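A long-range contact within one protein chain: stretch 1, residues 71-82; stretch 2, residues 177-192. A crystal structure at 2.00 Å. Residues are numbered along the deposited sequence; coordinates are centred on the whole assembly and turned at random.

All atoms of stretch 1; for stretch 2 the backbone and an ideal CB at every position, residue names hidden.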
# COMPACT_ATOMS: atom_id res chain seq x y z
N GLY A 71 8.46 -8.99 15.48
CA GLY A 71 9.40 -8.13 16.18
C GLY A 71 9.70 -8.58 17.60
O GLY A 71 9.00 -9.42 18.15
N PRO A 72 10.77 -8.02 18.20
CA PRO A 72 11.26 -8.44 19.52
C PRO A 72 10.23 -8.20 20.62
O PRO A 72 10.16 -8.99 21.57
CB PRO A 72 12.49 -7.55 19.74
CG PRO A 72 12.87 -7.06 18.40
CD PRO A 72 11.62 -6.98 17.59
N SER A 73 9.42 -7.15 20.50
CA SER A 73 8.39 -6.88 21.52
C SER A 73 7.32 -7.96 21.50
O SER A 73 6.94 -8.48 22.54
CB SER A 73 7.72 -5.53 21.31
OG SER A 73 8.62 -4.47 21.57
N ALA A 74 6.83 -8.28 20.31
CA ALA A 74 5.82 -9.31 20.17
C ALA A 74 6.35 -10.66 20.62
O ALA A 74 5.63 -11.45 21.23
CB ALA A 74 5.32 -9.38 18.73
N ALA A 75 7.62 -10.94 20.32
CA ALA A 75 8.23 -12.20 20.74
C ALA A 75 8.28 -12.31 22.27
O ALA A 75 7.96 -13.35 22.84
CB ALA A 75 9.63 -12.35 20.14
N ARG A 76 8.69 -11.24 22.94
CA ARG A 76 8.76 -11.28 24.40
C ARG A 76 7.37 -11.40 25.01
O ARG A 76 7.17 -12.13 25.98
CB ARG A 76 9.48 -10.05 24.96
CG ARG A 76 10.95 -9.98 24.58
CD ARG A 76 11.69 -8.96 25.44
NE ARG A 76 13.09 -8.83 25.06
CZ ARG A 76 13.54 -7.83 24.31
NH1 ARG A 76 12.70 -6.91 23.88
NH2 ARG A 76 14.83 -7.75 23.98
N ASN A 77 6.40 -10.66 24.46
CA ASN A 77 5.03 -10.71 24.97
C ASN A 77 4.45 -12.13 24.86
O ASN A 77 3.70 -12.57 25.73
CB ASN A 77 4.13 -9.70 24.25
CG ASN A 77 4.50 -8.24 24.56
OD1 ASN A 77 5.10 -7.95 25.59
ND2 ASN A 77 4.11 -7.32 23.66
N ALA A 78 4.80 -12.84 23.79
CA ALA A 78 4.37 -14.23 23.62
C ALA A 78 4.99 -15.09 24.71
O ALA A 78 4.35 -15.98 25.27
CB ALA A 78 4.77 -14.77 22.23
N GLY A 79 6.25 -14.81 25.02
CA GLY A 79 6.95 -15.50 26.09
C GLY A 79 6.27 -15.30 27.44
O GLY A 79 6.07 -16.25 28.19
N ILE A 80 5.93 -14.05 27.74
CA ILE A 80 5.25 -13.72 29.01
C ILE A 80 3.91 -14.46 29.14
O ILE A 80 3.54 -14.92 30.22
CB ILE A 80 5.02 -12.20 29.12
CG1 ILE A 80 6.36 -11.46 29.14
CG2 ILE A 80 4.19 -11.86 30.38
CD1 ILE A 80 6.23 -9.94 29.05
N THR A 81 3.21 -14.56 28.01
CA THR A 81 1.91 -15.21 27.95
C THR A 81 2.02 -16.71 28.16
O THR A 81 1.21 -17.31 28.87
CB THR A 81 1.23 -14.93 26.59
OG1 THR A 81 1.00 -13.52 26.46
CG2 THR A 81 -0.08 -15.66 26.47
N TYR A 82 3.03 -17.32 27.55
CA TYR A 82 3.24 -18.77 27.65
C TYR A 82 3.88 -19.19 29.00
O TYR A 82 3.74 -20.34 29.43
CB TYR A 82 4.05 -19.26 26.44
CG TYR A 82 4.33 -20.75 26.41
CD1 TYR A 82 3.54 -21.61 25.65
CD2 TYR A 82 5.40 -21.29 27.12
CE1 TYR A 82 3.80 -22.98 25.62
CE2 TYR A 82 5.67 -22.65 27.09
CZ TYR A 82 4.87 -23.49 26.34
OH TYR A 82 5.15 -24.84 26.32
N UNK A 177 4.26 -9.39 38.85
CA UNK A 177 4.57 -8.03 38.44
C UNK A 177 4.09 -7.70 37.01
O UNK A 177 3.89 -6.54 36.67
CB UNK A 177 6.08 -7.81 38.54
N UNK A 178 3.93 -8.71 36.16
CA UNK A 178 3.61 -8.47 34.75
C UNK A 178 2.13 -8.16 34.44
O UNK A 178 1.78 -7.95 33.27
CB UNK A 178 4.03 -9.70 33.94
N UNK A 179 1.28 -8.13 35.46
CA UNK A 179 -0.12 -7.75 35.25
C UNK A 179 -0.24 -6.39 34.55
O UNK A 179 0.15 -5.35 35.10
CB UNK A 179 -0.86 -7.71 36.59
N UNK A 180 -0.75 -6.41 33.32
CA UNK A 180 -0.97 -5.18 32.58
C UNK A 180 0.28 -4.59 31.96
O UNK A 180 0.22 -3.50 31.37
CB UNK A 180 -1.61 -4.14 33.50
N UNK A 181 1.41 -5.28 32.10
CA UNK A 181 2.66 -4.80 31.53
C UNK A 181 3.09 -5.65 30.34
O UNK A 181 3.28 -6.86 30.46
CB UNK A 181 3.76 -4.79 32.59
N UNK A 182 3.23 -5.00 29.18
CA UNK A 182 3.70 -5.65 27.95
C UNK A 182 4.65 -4.73 27.23
O UNK A 182 4.59 -3.51 27.41
CB UNK A 182 2.53 -6.03 27.04
N UNK A 183 5.54 -5.31 26.42
CA UNK A 183 6.43 -4.52 25.58
C UNK A 183 5.59 -3.93 24.44
O UNK A 183 4.74 -4.62 23.89
CB UNK A 183 7.59 -5.36 25.04
N UNK A 184 5.84 -2.66 24.08
CA UNK A 184 5.14 -1.96 22.99
C UNK A 184 5.48 -2.50 21.59
O UNK A 184 6.65 -2.66 21.26
CB UNK A 184 5.48 -0.47 23.05
N UNK A 185 4.46 -2.76 20.79
CA UNK A 185 4.64 -3.42 19.50
C UNK A 185 5.32 -2.55 18.45
O UNK A 185 5.14 -1.33 18.42
CB UNK A 185 3.28 -3.88 18.97
N UNK A 186 6.12 -3.20 17.61
CA UNK A 186 6.74 -2.56 16.46
C UNK A 186 7.78 -1.53 16.83
O UNK A 186 8.43 -0.94 15.96
CB UNK A 186 5.67 -1.90 15.59
N UNK A 187 7.96 -1.33 18.13
CA UNK A 187 8.80 -0.27 18.67
C UNK A 187 10.16 -0.86 19.00
O UNK A 187 10.25 -1.97 19.53
CB UNK A 187 8.16 0.37 19.90
N UNK A 188 11.22 -0.14 18.65
CA UNK A 188 12.55 -0.45 19.16
C UNK A 188 12.67 0.35 20.46
O UNK A 188 11.78 1.14 20.76
CB UNK A 188 13.65 -0.11 18.16
N UNK A 189 13.76 0.16 21.20
CA UNK A 189 13.87 0.69 22.57
C UNK A 189 12.65 0.21 23.36
O UNK A 189 11.97 0.99 24.04
CB UNK A 189 13.96 2.22 22.57
N UNK A 190 12.34 -1.07 23.22
CA UNK A 190 11.14 -1.60 23.84
C UNK A 190 11.41 -1.88 25.32
O UNK A 190 10.52 -1.70 26.16
CB UNK A 190 10.67 -2.87 23.12
N UNK A 191 12.65 -2.29 25.61
CA UNK A 191 13.16 -2.48 26.99
C UNK A 191 13.09 -1.17 27.77
O UNK A 191 12.65 -1.14 28.93
CB UNK A 191 14.60 -3.00 26.97
N UNK A 192 13.55 -0.11 27.10
CA UNK A 192 13.55 1.26 27.62
C UNK A 192 12.13 1.68 28.08
O UNK A 192 11.98 2.37 29.08
CB UNK A 192 14.07 2.22 26.55

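Stretch 1 is a helix from Pro72 to Tyr82, offering stretch 2 a mixed face: Ser73, Arg76, Asn77 and Ile80.

Position 177 has no part of the helix near its CB, so the contact sets no preference. It is Leu177. Position 178 points its CB toward the helix, 4.2 Å from Ile80 CG2. An apolar side chain suits it, aliphatic or aromatic. It is Phe178, whose CD1 lies 3.7 Å from Ile80 CD1.

Positions 179 and 180 are the middle of a type II turn from 178 to 181, out of reach of the helix. Position 179 could take many residues and is Glu179. Position 180 has phi 77°, which favours glycine, and it is Gly180. Position 181 points sideways with nothing of the helix within 5.5 Å of its CB, so the helix sets no preference. It is Ile181, and its end leads away.

Position 182 points sideways, its CB 3.5 Å from Asn77 OD1. A long side chain, polar or aliphatic, could run past Asn77 to Ile80. It is Arg182. Its guanidinium has Ile80 CG2 over one face, 3.7 Å from CZ. NH1 donates within its own stretch, to Ile181 O at 2.7 Å and, weakly, to Phe178 O at 3.0 Å.

Position 183 pairs with a carboxamide. Its N donates to Asn77 OD1 at 2.8 Å, and Asn77 ND2 donates to its O at 2.8 Å. The pairing uses backbone atoms, so it excludes proline but asks for no other side chain in particular. The CB points toward the helix, where the Arg76 methylenes and Ile80 invite a large apolar group. It is Phe183. Arg76 CD sits over the ring face, 3.9 Å from the centroid, and Ile80 CD1 lies at the ring edge, 3.9 Å from CE1.

Position 184 turns its CB away, while its O accepts from Ser73 OG at 2.7 Å. Phi of -69° permits proline among others, and it is Pro184. Position 185 points sideways, near Ser73 and Ala74. A medium apolar side chain could cover them. It is Leu185, with CD1 3.9 Å from Ala74 CB.

Position 186 has phi 68°, which favours glycine. It is Gly186. Position 187 points sideways. Many residues would do; it is Arg187, poorly ordered, its end leading away. Position 188 turns away, is little constrained and is Leu188. Position 189 also turns away. Its positive phi favours glycine or asparagine, though others can adopt it; it is Arg189.

Position 190 points toward the helix, its CB a tight 3.0 Å from Ser73 OG and 4.6 Å from Arg76 NH1. An acid suits the charge. It is Glu190: OE2 accepts from Arg76 NH1 at 2.7 Å, in a salt bridge near the guanidinium plane.

Position 191 points sideways, its CB 5.3 Å from Arg76 NH1, so a short acid could reach it. It is Asp191. OD1 lies over the guanidinium face, 3.3 Å from Arg76 NH1, a salt bridge of charges only. Position 192 is out of reach, so the helix sets no preference; it is Asp192.

Stretch 2 (177-192) LFEGIRFPLGRLREDD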
# COMPACT_ATOMS: atom_id res chain seq x y z
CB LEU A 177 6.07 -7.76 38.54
CG LEU A 177 6.77 -7.31 39.82
CD1 LEU A 177 5.89 -7.31 41.06
CD2 LEU A 177 8.02 -8.12 40.04
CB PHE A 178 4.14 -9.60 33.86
CG PHE A 178 5.63 -9.55 33.65
CD1 PHE A 178 6.17 -8.89 32.56
CD2 PHE A 178 6.49 -10.12 34.57
CE1 PHE A 178 7.54 -8.82 32.37
CE2 PHE A 178 7.86 -10.07 34.40
CZ PHE A 178 8.39 -9.41 33.30
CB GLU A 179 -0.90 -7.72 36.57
CG GLU A 179 -2.37 -7.29 36.38
CD GLU A 179 -3.12 -7.04 37.68
OE1 GLU A 179 -2.49 -6.98 38.76
OE2 GLU A 179 -4.36 -6.89 37.62
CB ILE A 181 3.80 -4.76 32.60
CG1 ILE A 181 3.51 -3.69 33.66
CG2 ILE A 181 5.13 -4.45 31.93
CD1 ILE A 181 4.51 -3.65 34.82
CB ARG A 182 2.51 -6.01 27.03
CG ARG A 182 1.60 -7.13 27.56
CD ARG A 182 2.38 -8.43 27.79
NE ARG A 182 1.54 -9.55 28.23
CZ ARG A 182 1.23 -9.81 29.50
NH1 ARG A 182 1.68 -9.04 30.48
NH2 ARG A 182 0.46 -10.86 29.78
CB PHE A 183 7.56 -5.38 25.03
CG PHE A 183 8.50 -5.90 26.09
CD1 PHE A 183 8.18 -7.05 26.81
CD2 PHE A 183 9.68 -5.23 26.39
CE1 PHE A 183 9.04 -7.53 27.82
CE2 PHE A 183 10.54 -5.71 27.40
CZ PHE A 183 10.21 -6.86 28.10
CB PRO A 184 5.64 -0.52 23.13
CG PRO A 184 6.96 -0.65 23.82
CD PRO A 184 6.75 -1.77 24.80
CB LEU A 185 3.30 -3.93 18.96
CG LEU A 185 2.75 -5.21 19.60
CD1 LEU A 185 3.87 -6.05 20.21
CD2 LEU A 185 1.68 -4.92 20.63
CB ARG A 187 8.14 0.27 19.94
CG ARG A 187 8.41 1.73 20.28
CD ARG A 187 8.20 1.98 21.78
NE ARG A 187 8.10 3.40 22.14
CZ ARG A 187 7.08 3.93 22.82
NH1 ARG A 187 6.07 3.17 23.23
NH2 ARG A 187 7.08 5.23 23.10
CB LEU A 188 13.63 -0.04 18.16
CG LEU A 188 14.93 -0.85 18.00
CD1 LEU A 188 16.12 0.07 17.67
CD2 LEU A 188 15.24 -1.73 19.21
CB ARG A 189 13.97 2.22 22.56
CG ARG A 189 15.14 2.78 21.78
CD ARG A 189 16.46 2.41 22.44
NE ARG A 189 17.48 3.45 22.27
CZ ARG A 189 17.75 4.38 23.17
NH1 ARG A 189 17.09 4.42 24.33
NH2 ARG A 189 18.69 5.29 22.92
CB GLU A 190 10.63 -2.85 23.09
CG GLU A 190 11.55 -4.08 23.10
CD GLU A 190 12.63 -4.10 22.00
OE1 GLU A 190 12.83 -3.10 21.28
OE2 GLU A 190 13.30 -5.15 21.86
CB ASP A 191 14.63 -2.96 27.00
CG ASP A 191 14.80 -4.42 26.60
OD1 ASP A 191 13.78 -5.12 26.45
OD2 ASP A 191 15.97 -4.87 26.46
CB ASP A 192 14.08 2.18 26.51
CG ASP A 192 14.22 3.65 26.93
OD1 ASP A 192 14.43 3.97 28.12
OD2 ASP A 192 14.15 4.50 26.03
O HOH W 1 9.38 -4.71 18.51
O HOH W 2 7.10 -6.40 18.09
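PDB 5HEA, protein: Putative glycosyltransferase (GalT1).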